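Local coordinates for aldehyde dehydrogenase (Anabaena variabilis, PDB 4H7N), which probably oxidises aldehydes to carboxylic acids with NAD+ as the electron acceptor, at residues G234-A239 and S268-Y273; I254-V259 and D420-A425; I53-Q58 and V179-D184; Q58-I63 and S90-I95. All coordinates share one frame; numbering follows the deposited sequence.

Contact 1: G234-A239 and S268-Y273; sequences GGKDPA and SIERIY
K236 O is gripped side-on by the R271 guanidinium, beside two neighbouring parallel strands of a beta-alpha-beta unit. R271 NE and NH2 each donate to this one oxygen at 3.0 Å, and the oxygen lies close to the guanidinium plane. P238 covers one face of the same group, with its CB over the centre, while the proline ring and the arginine chain run side by side. A bend at chi3 (-88°) turns R271 NE toward K236 O. An alanine here would probably leave K236 O without these two donors, P238 without the flat group it packs on, and Y273 OH, which is also hydrogen-bonded to H356 NE2, without the R271 NH1 that donates to it. Beside this grip K236 and E270 cross at about a right angle and form a salt bridge, NZ to OE1 at 2.6 Å. Both ends are held further: V360 O and E363 O accept from NZ, and the backbone N of T365 donates to OE1. The strands themselves pair through E270 N to D237 O and A239 N to R271 O, both 2.9 Å. On the side of the sheet where A239 CB points, that methyl meets I269 CG2, with I254 of the connecting helix beside it. Further along, Y273 N donates almost straight to A239 O at 2.8 Å, with an N-H...O angle of 174°.

Contact 2: I254-V259 and D420-A425; sequences ILWGAV and DAALTA
G257 and A422 bring the two backbones closest, with their CA atoms 5.3 Å apart. Residues 254-259 form the last turns of a regular helix, whereas 420-425 is a loop that turns sharply at A422, whose phi and psi (57° and 35°) lie in the left-handed region. Just before it, D420 OD1 accepts from A421 N at 2.7 Å. The close approach is eased by G257 having no side chain: a methyl there would point at the loop and be tight against A421 CB, with A422 CB also close. In its absence A422 CB lies 4.0 Å from G257 CA. Helix 247-259 is the connection between two parallel strands of a beta-alpha-beta unit, and the contact ties this crossover helix to the loop after strand 415-418, an edge strand of the same sheet. W256 makes the broadest side-chain contact on the helix side. Its CG stands anti to the backbone N (chi1 -179°), and the six-membered part of the indole reaches the loop, CZ3 touching A422 CB at 4.0 Å. A421 O and A422 O both lie at the ring edge, and A425 CB comes within 4.3 Å of CH2. Nearer the start of the segment, I254 CG1 only brushes A421 CB, at 4.5 Å. W256 also meets the rings of W470, W471 and F472 of the second subunit.

Contact 3: I53-Q58 and V179-D184; sequences ITTLQQ and VPELRD
Q58 N donates to T54 O at 2.9 Å, a regular helical bond, and the turn of helix it closes presents T55 and Q58 to the loop, while L56 reaches it with its tip. Across from it the loop is folded back on itself by L182 N bonded to V179 O at 3.1 Å, which brings V179, E181 and L182 round to one side. No hydrogen bond joins the two segments; the contact is made mostly by carbon against carbon. T55 sits at its middle. Its chi1 of -62° sets OG1 beside the backbone N and leaves CG2 anti to it; this methyl is driven between V179 and L182, and its 3.4 Å approach to V179 CG1 is tighter than ordinary van der Waals contact. L182 CB touches the same methyl at 3.7 Å. The hydroxyl, bonded to G51 O one turn earlier in the helix, meets E181 only at its CB. From there the E181 chain bends away to a salt bridge with R43. L56 and L182 cross at about a right angle, CD2 to CD1 at 4.1 Å, while V179 CG2 lies against the backbone carbon of Q58. W44 of helix 27-46 packs on T55, L56 and L182 together. The loop links helix 169-176 to strand 186-188, which pairs in parallel with strand 156-161: a beta-alpha-beta crossover, consistent with the Rossmann-like nucleotide-binding domain of aldehyde dehydrogenases.

Contact 4: Q58-I63 and S90-I95; sequences QWKQAI and SFLASI
K60 reaches across to L92 and I95 with the first three carbons of its side chain. Its CB lies 4.1 Å from I95 CD1. CG, anti to the backbone N (chi1 -169°), settles between the same methyl and L92 CD2, the latter at 3.8 Å. CD passes near the backbone, 4.0 Å from L92 O. The chain then bends at chi3 (100°), turning CE aside, and NZ ends in a salt bridge with D96 and a hydrogen bond to Q57 OE1, so the charge is probably balanced there, while CB, CG and CD pack. One turn further along, I63 carries the contact deeper. It meets F91 tip to tip, CD1 lying near the plane of the phenyl ring, at its edge, 3.9 Å from CE2. The same CD1 sits over the centre of one face of the W59 indole, so a single methyl touches both aromatic groups. Those two form an offset edge-to-face pair: F91 turns its edge toward the face of W59, with CZ about equally near CZ3 and CH2. The ring planes stand at 78° and the centroids of the six-membered rings are 6.0 Å apart. The helices run nearly antiparallel, and their axes stay 10.8 Å apart at the closest, a spacing these bulky side chains fill. On the side of the two aromatic rings, W59 and F91 both touch M144 of helix 139-144, and helix 169-176 packs on W59 and I63 through A175.

In the fold
Following the chain from the N terminus, the first element to make these contacts is helix 48-64, which serves two of them. Contact 4 closes the short excursion to helix 82-106, and lies wholly within the longer loop that contact 3 closes from the same helix to the turn before strand 186-188. The two share Q58 and touch where L182 and V179 pack on W59. Further along the chain, contact 1 pairs strands 237-241 and 269-275, and contact 2 crosses it, starting from the helix between those strands and ending beyond strand 415-418. They touch where I269 N probably bonds G257 O, at 3.2 Å. Contacts 1 and 3 lie on opposite sides of the chain's centre, about 39 Å apart between centres.

Contact 1: G234-A239 and S268-Y273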
loop_
_atom_site.group_PDB
_atom_site.type_symbol
_atom_site.label_atom_id
_atom_site.label_comp_id
_atom_site.label_asym_id
_atom_site.label_seq_id
_atom_site.Cartn_x
_atom_site.Cartn_y
_atom_site.Cartn_z
ATOM N N GLY A 234 -14.034 1.115 -9.843
ATOM C CA GLY A 234 -15.442 1.104 -10.142
ATOM C C GLY A 234 -16.222 0.487 -9.005
ATOM O O GLY A 234 -15.684 0.090 -7.952
ATOM N N GLY A 235 -17.517 0.508 -9.208
ATOM C CA GLY A 235 -18.462 0.227 -8.182
ATOM C C GLY A 235 -19.812 -0.189 -8.746
ATOM O O GLY A 235 -20.115 0.026 -9.921
ATOM N N LYS A 236 -20.603 -0.787 -7.871
ATOM C CA LYS A 236 -22.009 -1.008 -8.111
ATOM C C LYS A 236 -22.745 -0.571 -6.838
ATOM O O LYS A 236 -23.345 -1.373 -6.080
ATOM C CB LYS A 236 -22.242 -2.488 -8.448
ATOM C CG LYS A 236 -23.588 -2.783 -9.046
ATOM C CD LYS A 236 -23.632 -2.524 -10.528
ATOM C CE LYS A 236 -25.013 -2.829 -11.128
ATOM N NZ LYS A 236 -25.175 -2.143 -12.428
ATOM N N ASP A 237 -22.676 0.717 -6.572
ATOM C CA ASP A 237 -23.097 1.199 -5.274
ATOM C C ASP A 237 -24.611 1.019 -5.030
ATOM O O ASP A 237 -25.425 1.430 -5.868
ATOM C CB ASP A 237 -22.700 2.646 -5.076
ATOM C CG ASP A 237 -21.160 2.871 -4.956
ATOM O OD1 ASP A 237 -20.282 1.933 -5.098
ATOM O OD2 ASP A 237 -20.811 4.074 -4.738
ATOM N N PRO A 238 -24.989 0.349 -3.918
ATOM C CA PRO A 238 -26.402 0.207 -3.559
ATOM C C PRO A 238 -26.927 1.315 -2.646
ATOM O O PRO A 238 -26.172 1.873 -1.850
ATOM C CB PRO A 238 -26.420 -1.078 -2.847
ATOM C CG PRO A 238 -25.087 -1.146 -2.163
ATOM C CD PRO A 238 -24.126 -0.407 -3.035
ATOM N N ALA A 239 -28.207 1.607 -2.766
ATOM C CA ALA A 239 -28.938 2.408 -1.773
ATOM C C ALA A 239 -30.014 1.528 -1.172
ATOM O O ALA A 239 -30.722 0.805 -1.903
ATOM C CB ALA A 239 -29.553 3.657 -2.444
ATOM N N SER A 268 -21.871 6.268 -8.806
ATOM C CA SER A 268 -23.251 6.328 -9.153
ATOM C C SER A 268 -23.984 5.250 -8.340
ATOM O O SER A 268 -23.496 4.108 -8.240
ATOM C CB SER A 268 -23.429 5.994 -10.662
ATOM O OG SER A 268 -24.720 6.374 -11.017
ATOM N N ILE A 269 -25.182 5.582 -7.865
ATOM C CA ILE A 269 -26.088 4.597 -7.284
ATOM C C ILE A 269 -26.612 3.731 -8.462
ATOM O O ILE A 269 -27.244 4.257 -9.383
ATOM C CB ILE A 269 -27.270 5.239 -6.540
ATOM C CG1 ILE A 269 -26.824 6.096 -5.347
ATOM C CG2 ILE A 269 -28.266 4.150 -6.107
ATOM C CD1 ILE A 269 -25.913 5.356 -4.356
ATOM N N GLU A 270 -26.355 2.431 -8.428
ATOM C CA GLU A 270 -26.736 1.574 -9.527
ATOM C C GLU A 270 -27.728 0.475 -9.134
ATOM O O GLU A 270 -28.163 -0.280 -9.980
ATOM C CB GLU A 270 -25.484 0.950 -10.115
ATOM C CG GLU A 270 -24.616 1.953 -10.898
ATOM C CD GLU A 270 -23.728 1.332 -12.006
ATOM O OE1 GLU A 270 -23.871 0.133 -12.319
ATOM O OE2 GLU A 270 -22.859 2.080 -12.539
ATOM N N ARG A 271 -28.045 0.365 -7.851
ATOM C CA ARG A 271 -29.019 -0.625 -7.342
ATOM C C ARG A 271 -29.754 -0.014 -6.158
ATOM O O ARG A 271 -29.121 0.580 -5.318
ATOM C CB ARG A 271 -28.336 -1.854 -6.792
ATOM C CG ARG A 271 -27.305 -2.399 -7.728
ATOM C CD ARG A 271 -26.682 -3.642 -7.153
ATOM N NE ARG A 271 -25.545 -3.394 -6.300
ATOM C CZ ARG A 271 -25.289 -4.047 -5.158
ATOM N NH1 ARG A 271 -26.169 -4.892 -4.622
ATOM N NH2 ARG A 271 -24.176 -3.790 -4.494
ATOM N N ILE A 272 -31.064 -0.189 -6.095
ATOM C CA ILE A 272 -31.889 0.448 -5.097
ATOM C C ILE A 272 -32.813 -0.596 -4.450
ATOM O O ILE A 272 -33.560 -1.300 -5.168
ATOM C CB ILE A 272 -32.715 1.564 -5.744
ATOM C CG1 ILE A 272 -31.790 2.620 -6.368
ATOM C CG2 ILE A 272 -33.546 2.243 -4.683
ATOM C CD1 ILE A 272 -32.501 3.430 -7.463
ATOM N N TYR A 273 -32.693 -0.741 -3.128
ATOM C CA TYR A 273 -33.470 -1.698 -2.349
ATOM C C TYR A 273 -34.399 -0.922 -1.429
ATOM O O TYR A 273 -33.941 -0.053 -0.701
ATOM C CB TYR A 273 -32.525 -2.606 -1.553
ATOM C CG TYR A 273 -31.552 -3.313 -2.467
ATOM C CD1 TYR A 273 -31.932 -4.443 -3.173
ATOM C CD2 TYR A 273 -30.276 -2.776 -2.696
ATOM C CE1 TYR A 273 -31.081 -5.037 -4.090
ATOM C CE2 TYR A 273 -29.393 -3.372 -3.578
ATOM C CZ TYR A 273 -29.806 -4.498 -4.280
ATOM O OH TYR A 273 -28.916 -5.067 -5.126
HETATM O O HOH W 1 -27.673 0.051 -12.743
HETATM O O HOH W 2 -21.389 2.582 -8.380
#

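Contact 2: I254-V259 and D420-A425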
loop_
_atom_site.group_PDB
_atom_site.type_symbol
_atom_site.label_atom_id
_atom_site.label_comp_id
_atom_site.label_asym_id
_atom_site.label_seq_id
_atom_site.Cartn_x
_atom_site.Cartn_y
_atom_site.Cartn_z
ATOM N N ILE A 254 -31.389 9.855 -4.325
ATOM C CA ILE A 254 -31.097 8.650 -5.123
ATOM C C ILE A 254 -31.169 8.990 -6.619
ATOM O O ILE A 254 -30.330 8.546 -7.407
ATOM C CB ILE A 254 -32.018 7.498 -4.732
ATOM C CG1 ILE A 254 -31.555 6.964 -3.363
ATOM C CG2 ILE A 254 -32.060 6.415 -5.804
ATOM C CD1 ILE A 254 -32.557 6.132 -2.629
ATOM N N LEU A 255 -32.105 9.854 -6.997
ATOM C CA LEU A 255 -32.144 10.285 -8.395
ATOM C C LEU A 255 -30.848 10.983 -8.785
ATOM O O LEU A 255 -30.238 10.684 -9.832
ATOM C CB LEU A 255 -33.367 11.177 -8.632
ATOM C CG LEU A 255 -33.402 11.801 -10.018
ATOM C CD1 LEU A 255 -33.546 10.712 -11.070
ATOM C CD2 LEU A 255 -34.474 12.866 -10.086
ATOM N N TRP A 256 -30.401 11.918 -7.961
ATOM C CA TRP A 256 -29.167 12.661 -8.234
ATOM C C TRP A 256 -27.970 11.706 -8.266
ATOM O O TRP A 256 -27.165 11.692 -9.189
ATOM C CB TRP A 256 -28.960 13.798 -7.231
ATOM C CG TRP A 256 -27.722 14.558 -7.541
ATOM C CD1 TRP A 256 -27.568 15.533 -8.503
ATOM C CD2 TRP A 256 -26.440 14.352 -6.968
ATOM N NE1 TRP A 256 -26.261 15.965 -8.531
ATOM C CE2 TRP A 256 -25.546 15.257 -7.603
ATOM C CE3 TRP A 256 -25.965 13.529 -5.945
ATOM C CZ2 TRP A 256 -24.195 15.324 -7.272
ATOM C CZ3 TRP A 256 -24.615 13.579 -5.629
ATOM C CH2 TRP A 256 -23.739 14.470 -6.293
ATOM N N GLY A 257 -27.891 10.862 -7.262
ATOM C CA GLY A 257 -26.820 9.922 -7.180
ATOM C C GLY A 257 -26.796 8.953 -8.336
ATOM O O GLY A 257 -25.715 8.586 -8.768
ATOM N N ALA A 258 -27.969 8.577 -8.858
ATOM C CA ALA A 258 -28.014 7.610 -9.990
ATOM C C ALA A 258 -27.815 8.219 -11.374
ATOM O O ALA A 258 -27.385 7.515 -12.257
ATOM C CB ALA A 258 -29.296 6.837 -9.978
ATOM N N VAL A 259 -28.140 9.501 -11.583
ATOM C CA VAL A 259 -28.119 10.026 -12.924
ATOM C C VAL A 259 -27.254 11.255 -13.165
ATOM O O VAL A 259 -27.107 11.670 -14.311
ATOM C CB VAL A 259 -29.543 10.234 -13.493
ATOM C CG1 VAL A 259 -30.390 9.000 -13.245
ATOM C CG2 VAL A 259 -30.177 11.483 -12.921
ATOM N N ASP A 420 -28.555 10.265 2.873
ATOM C CA ASP A 420 -28.170 10.922 1.641
ATOM C C ASP A 420 -27.517 9.890 0.728
ATOM O O ASP A 420 -27.342 8.723 1.133
ATOM C CB ASP A 420 -27.198 12.035 1.958
ATOM C CG ASP A 420 -27.287 13.181 0.993
ATOM O OD1 ASP A 420 -27.623 12.948 -0.210
ATOM O OD2 ASP A 420 -26.983 14.317 1.444
ATOM N N ALA A 421 -27.186 10.279 -0.514
ATOM C CA ALA A 421 -26.549 9.341 -1.443
ATOM C C ALA A 421 -25.421 9.995 -2.185
ATOM O O ALA A 421 -25.479 11.196 -2.494
ATOM C CB ALA A 421 -27.560 8.778 -2.449
ATOM N N ALA A 422 -24.390 9.187 -2.468
ATOM C CA ALA A 422 -23.227 9.583 -3.237
ATOM C C ALA A 422 -22.464 10.765 -2.699
ATOM O O ALA A 422 -21.941 11.569 -3.481
ATOM C CB ALA A 422 -23.644 9.857 -4.694
ATOM N N LEU A 423 -22.389 10.896 -1.381
ATOM C CA LEU A 423 -21.771 12.099 -0.814
ATOM C C LEU A 423 -20.329 12.204 -1.149
ATOM O O LEU A 423 -19.828 13.341 -1.297
ATOM C CB LEU A 423 -21.998 12.215 0.693
ATOM C CG LEU A 423 -23.413 12.635 1.025
ATOM C CD1 LEU A 423 -23.708 12.426 2.485
ATOM C CD2 LEU A 423 -23.642 14.096 0.622
ATOM N N THR A 424 -19.654 11.066 -1.405
ATOM C CA THR A 424 -18.233 11.160 -1.755
ATOM C C THR A 424 -18.002 11.817 -3.092
ATOM O O THR A 424 -16.914 12.244 -3.377
ATOM C CB THR A 424 -17.472 9.842 -1.714
ATOM O OG1 THR A 424 -17.967 8.956 -2.724
ATOM C CG2 THR A 424 -17.635 9.225 -0.334
ATOM N N ALA A 425 -19.035 11.926 -3.897
ATOM C CA ALA A 425 -18.897 12.717 -5.117
ATOM C C ALA A 425 -18.793 14.228 -4.820
ATOM O O ALA A 425 -18.203 14.978 -5.589
ATOM C CB ALA A 425 -20.034 12.360 -6.090
#

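Contact 3: I53-Q58 and V179-D184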
loop_
_atom_site.group_PDB
_atom_site.type_symbol
_atom_site.label_atom_id
_atom_site.label_comp_id
_atom_site.label_asym_id
_atom_site.label_seq_id
_atom_site.Cartn_x
_atom_site.Cartn_y
_atom_site.Cartn_z
ATOM N N ILE A 53 3.902 25.088 -3.330
ATOM C CA ILE A 53 2.613 25.774 -3.138
ATOM C C ILE A 53 2.582 27.052 -3.944
ATOM O O ILE A 53 1.626 27.292 -4.667
ATOM C CB ILE A 53 2.310 26.046 -1.641
ATOM C CG1 ILE A 53 2.085 24.719 -0.914
ATOM C CG2 ILE A 53 1.041 26.892 -1.468
ATOM C CD1 ILE A 53 2.079 24.832 0.610
ATOM N N THR A 54 3.603 27.887 -3.843
ATOM C CA THR A 54 3.585 29.137 -4.627
ATOM C C THR A 54 3.373 28.847 -6.118
ATOM O O THR A 54 2.570 29.471 -6.770
ATOM C CB THR A 54 4.867 29.928 -4.378
ATOM O OG1 THR A 54 4.881 30.285 -3.000
ATOM C CG2 THR A 54 4.967 31.217 -5.250
ATOM N N THR A 55 4.104 27.863 -6.620
ATOM C CA THR A 55 4.057 27.470 -8.001
ATOM C C THR A 55 2.679 26.965 -8.406
ATOM O O THR A 55 2.166 27.364 -9.423
ATOM C CB THR A 55 5.106 26.361 -8.232
ATOM O OG1 THR A 55 6.396 26.889 -7.959
ATOM C CG2 THR A 55 5.120 25.898 -9.614
ATOM N N LEU A 56 2.072 26.097 -7.601
ATOM C CA LEU A 56 0.745 25.578 -7.909
ATOM C C LEU A 56 -0.262 26.721 -7.929
ATOM O O LEU A 56 -1.147 26.771 -8.800
ATOM C CB LEU A 56 0.317 24.492 -6.888
ATOM C CG LEU A 56 0.624 23.045 -7.268
ATOM C CD1 LEU A 56 -0.088 22.615 -8.534
ATOM C CD2 LEU A 56 2.078 22.776 -7.516
ATOM N N GLN A 57 -0.140 27.660 -6.993
ATOM C CA GLN A 57 -1.037 28.819 -7.014
ATOM C C GLN A 57 -0.822 29.692 -8.265
ATOM O O GLN A 57 -1.782 30.281 -8.770
ATOM C CB GLN A 57 -0.914 29.661 -5.717
ATOM C CG GLN A 57 -1.459 28.887 -4.499
ATOM C CD GLN A 57 -2.994 28.757 -4.481
ATOM O OE1 GLN A 57 -3.718 29.662 -4.854
ATOM N NE2 GLN A 57 -3.483 27.636 -4.019
ATOM N N GLN A 58 0.421 29.822 -8.724
ATOM C CA GLN A 58 0.700 30.536 -9.990
ATOM C C GLN A 58 0.018 29.820 -11.154
ATOM O O GLN A 58 -0.525 30.478 -12.038
ATOM C CB GLN A 58 2.207 30.638 -10.314
ATOM C CG GLN A 58 2.903 31.829 -9.739
ATOM C CD GLN A 58 4.404 31.648 -9.464
ATOM O OE1 GLN A 58 5.046 30.665 -9.863
ATOM N NE2 GLN A 58 4.978 32.647 -8.767
ATOM N N VAL A 179 4.543 28.734 -16.160
ATOM C CA VAL A 179 5.015 28.509 -14.792
ATOM C C VAL A 179 6.300 27.698 -14.824
ATOM O O VAL A 179 6.275 26.465 -14.901
ATOM C CB VAL A 179 3.974 27.739 -13.989
ATOM C CG1 VAL A 179 4.486 27.505 -12.584
ATOM C CG2 VAL A 179 2.662 28.503 -13.959
ATOM N N PRO A 180 7.441 28.376 -14.759
ATOM C CA PRO A 180 8.649 27.656 -15.184
ATOM C C PRO A 180 9.068 26.530 -14.231
ATOM O O PRO A 180 9.549 25.495 -14.686
ATOM C CB PRO A 180 9.700 28.768 -15.302
ATOM C CG PRO A 180 9.178 29.867 -14.420
ATOM C CD PRO A 180 7.683 29.812 -14.533
ATOM N N GLU A 181 8.774 26.647 -12.947
ATOM C CA GLU A 181 9.167 25.570 -12.028
ATOM C C GLU A 181 8.301 24.289 -12.117
ATOM O O GLU A 181 8.691 23.266 -11.620
ATOM C CB GLU A 181 9.174 26.102 -10.610
ATOM C CG GLU A 181 10.142 27.273 -10.421
ATOM C CD GLU A 181 11.604 26.853 -10.219
ATOM O OE1 GLU A 181 11.976 25.653 -10.434
ATOM O OE2 GLU A 181 12.399 27.740 -9.809
ATOM N N LEU A 182 7.158 24.334 -12.779
ATOM C CA LEU A 182 6.263 23.188 -12.817
ATOM C C LEU A 182 6.288 22.490 -14.151
ATOM O O LEU A 182 5.954 21.309 -14.248
ATOM C CB LEU A 182 4.862 23.658 -12.529
ATOM C CG LEU A 182 3.740 22.679 -12.243
ATOM C CD1 LEU A 182 4.037 21.838 -11.015
ATOM C CD2 LEU A 182 2.477 23.480 -12.020
ATOM N N ARG A 183 6.690 23.216 -15.188
ATOM C CA ARG A 183 6.399 22.784 -16.532
ATOM C C ARG A 183 7.301 21.643 -16.959
ATOM O O ARG A 183 6.980 20.951 -17.887
ATOM C CB ARG A 183 6.538 23.952 -17.544
ATOM C CG ARG A 183 7.925 24.583 -17.601
ATOM C CD ARG A 183 8.118 25.499 -18.815
ATOM N NE ARG A 183 7.851 24.770 -20.063
ATOM C CZ ARG A 183 7.909 25.292 -21.280
ATOM N NH1 ARG A 183 8.249 26.572 -21.464
ATOM N NH2 ARG A 183 7.629 24.520 -22.322
ATOM N N ASP A 184 8.407 21.414 -16.283
ATOM C CA ASP A 184 9.175 20.208 -16.569
ATOM C C ASP A 184 8.944 19.046 -15.589
ATOM O O ASP A 184 9.501 17.972 -15.790
ATOM C CB ASP A 184 10.634 20.544 -16.658
ATOM C CG ASP A 184 10.923 21.494 -17.816
ATOM O OD1 ASP A 184 10.469 21.253 -18.956
ATOM O OD2 ASP A 184 11.588 22.489 -17.559
#

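Contact 4: Q58-I63 and S90-I95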
loop_
_atom_site.group_PDB
_atom_site.type_symbol
_atom_site.label_atom_id
_atom_site.label_comp_id
_atom_site.label_asym_id
_atom_site.label_seq_id
_atom_site.Cartn_x
_atom_site.Cartn_y
_atom_site.Cartn_z
ATOM N N GLN A 58 0.421 29.822 -8.724
ATOM C CA GLN A 58 0.700 30.536 -9.990
ATOM C C GLN A 58 0.018 29.820 -11.154
ATOM O O GLN A 58 -0.525 30.478 -12.038
ATOM C CB GLN A 58 2.207 30.638 -10.314
ATOM C CG GLN A 58 2.903 31.829 -9.739
ATOM C CD GLN A 58 4.404 31.648 -9.464
ATOM O OE1 GLN A 58 5.046 30.665 -9.863
ATOM N NE2 GLN A 58 4.978 32.647 -8.767
ATOM N N TRP A 59 0.078 28.482 -11.150
ATOM C CA TRP A 59 -0.588 27.662 -12.175
ATOM C C TRP A 59 -2.102 27.866 -12.094
ATOM O O TRP A 59 -2.757 28.136 -13.122
ATOM C CB TRP A 59 -0.187 26.174 -12.053
ATOM C CG TRP A 59 -0.688 25.320 -13.160
ATOM C CD1 TRP A 59 -0.694 25.632 -14.488
ATOM C CD2 TRP A 59 -1.243 24.027 -13.060
ATOM N NE1 TRP A 59 -1.190 24.618 -15.203
ATOM C CE2 TRP A 59 -1.574 23.624 -14.366
ATOM C CE3 TRP A 59 -1.495 23.158 -11.994
ATOM C CZ2 TRP A 59 -2.147 22.410 -14.643
ATOM C CZ3 TRP A 59 -2.068 21.956 -12.265
ATOM C CH2 TRP A 59 -2.405 21.589 -13.586
ATOM N N LYS A 60 -2.650 27.852 -10.884
ATOM C CA LYS A 60 -4.061 28.114 -10.698
ATOM C C LYS A 60 -4.467 29.504 -11.250
ATOM O O LYS A 60 -5.484 29.655 -11.942
ATOM C CB LYS A 60 -4.463 28.027 -9.223
ATOM C CG LYS A 60 -5.963 28.041 -9.036
ATOM C CD LYS A 60 -6.407 27.988 -7.575
ATOM C CE LYS A 60 -6.781 29.365 -7.106
ATOM N NZ LYS A 60 -6.775 29.520 -5.640
ATOM N N GLN A 61 -3.671 30.510 -10.952
ATOM C CA GLN A 61 -3.938 31.832 -11.504
ATOM C C GLN A 61 -3.971 31.845 -13.028
ATOM O O GLN A 61 -4.861 32.463 -13.609
ATOM C CB GLN A 61 -2.951 32.893 -10.974
ATOM C CG GLN A 61 -3.227 33.264 -9.518
ATOM C CD GLN A 61 -4.705 33.594 -9.269
ATOM O OE1 GLN A 61 -5.329 34.377 -10.019
ATOM N NE2 GLN A 61 -5.277 32.994 -8.234
ATOM N N ALA A 62 -3.004 31.201 -13.669
ATOM C CA ALA A 62 -2.964 31.133 -15.120
ATOM C C ALA A 62 -4.177 30.402 -15.696
ATOM O O ALA A 62 -4.705 30.811 -16.711
ATOM C CB ALA A 62 -1.673 30.477 -15.617
ATOM N N ILE A 63 -4.590 29.314 -15.066
ATOM C CA ILE A 63 -5.766 28.585 -15.500
ATOM C C ILE A 63 -6.983 29.460 -15.361
ATOM O O ILE A 63 -7.815 29.539 -16.276
ATOM C CB ILE A 63 -5.980 27.306 -14.659
ATOM C CG1 ILE A 63 -4.859 26.334 -14.894
ATOM C CG2 ILE A 63 -7.320 26.660 -14.966
ATOM C CD1 ILE A 63 -4.710 25.318 -13.766
ATOM N N SER A 90 -14.429 22.335 -8.560
ATOM C CA SER A 90 -13.917 21.271 -7.705
ATOM C C SER A 90 -12.389 21.062 -7.864
ATOM O O SER A 90 -11.633 20.954 -6.873
ATOM C CB SER A 90 -14.714 20.009 -7.965
ATOM O OG SER A 90 -13.992 18.853 -7.533
ATOM N N PHE A 91 -11.906 21.040 -9.096
ATOM C CA PHE A 91 -10.443 21.078 -9.365
ATOM C C PHE A 91 -9.740 22.278 -8.696
ATOM O O PHE A 91 -8.737 22.128 -8.018
ATOM C CB PHE A 91 -10.200 21.130 -10.896
ATOM C CG PHE A 91 -8.768 21.381 -11.299
ATOM C CD1 PHE A 91 -7.760 20.602 -10.834
ATOM C CD2 PHE A 91 -8.456 22.378 -12.163
ATOM C CE1 PHE A 91 -6.457 20.815 -11.229
ATOM C CE2 PHE A 91 -7.186 22.594 -12.579
ATOM C CZ PHE A 91 -6.178 21.795 -12.117
ATOM N N LEU A 92 -10.260 23.467 -8.918
ATOM C CA LEU A 92 -9.671 24.664 -8.320
ATOM C C LEU A 92 -9.654 24.627 -6.773
ATOM O O LEU A 92 -8.660 25.006 -6.154
ATOM C CB LEU A 92 -10.391 25.918 -8.803
ATOM C CG LEU A 92 -10.311 26.176 -10.318
ATOM C CD1 LEU A 92 -11.232 27.332 -10.677
ATOM C CD2 LEU A 92 -8.899 26.438 -10.798
ATOM N N ALA A 93 -10.726 24.155 -6.164
ATOM C CA ALA A 93 -10.770 24.058 -4.689
ATOM C C ALA A 93 -9.834 22.988 -4.197
ATOM O O ALA A 93 -9.288 23.076 -3.097
ATOM C CB ALA A 93 -12.178 23.788 -4.170
ATOM N N SER A 94 -9.645 21.950 -5.000
ATOM C CA SER A 94 -8.737 20.895 -4.594
ATOM C C SER A 94 -7.254 21.385 -4.578
ATOM O O SER A 94 -6.474 21.010 -3.702
ATOM C CB SER A 94 -8.999 19.667 -5.471
ATOM O OG SER A 94 -7.912 18.809 -5.413
ATOM N N ILE A 95 -6.872 22.275 -5.489
ATOM C CA ILE A 95 -5.549 22.810 -5.463
ATOM C C ILE A 95 -5.358 23.581 -4.151
ATOM O O ILE A 95 -4.331 23.427 -3.450
ATOM C CB ILE A 95 -5.340 23.788 -6.642
ATOM C CG1 ILE A 95 -5.303 23.041 -8.004
ATOM C CG2 ILE A 95 -4.049 24.575 -6.446
ATOM C CD1 ILE A 95 -5.146 24.008 -9.185
#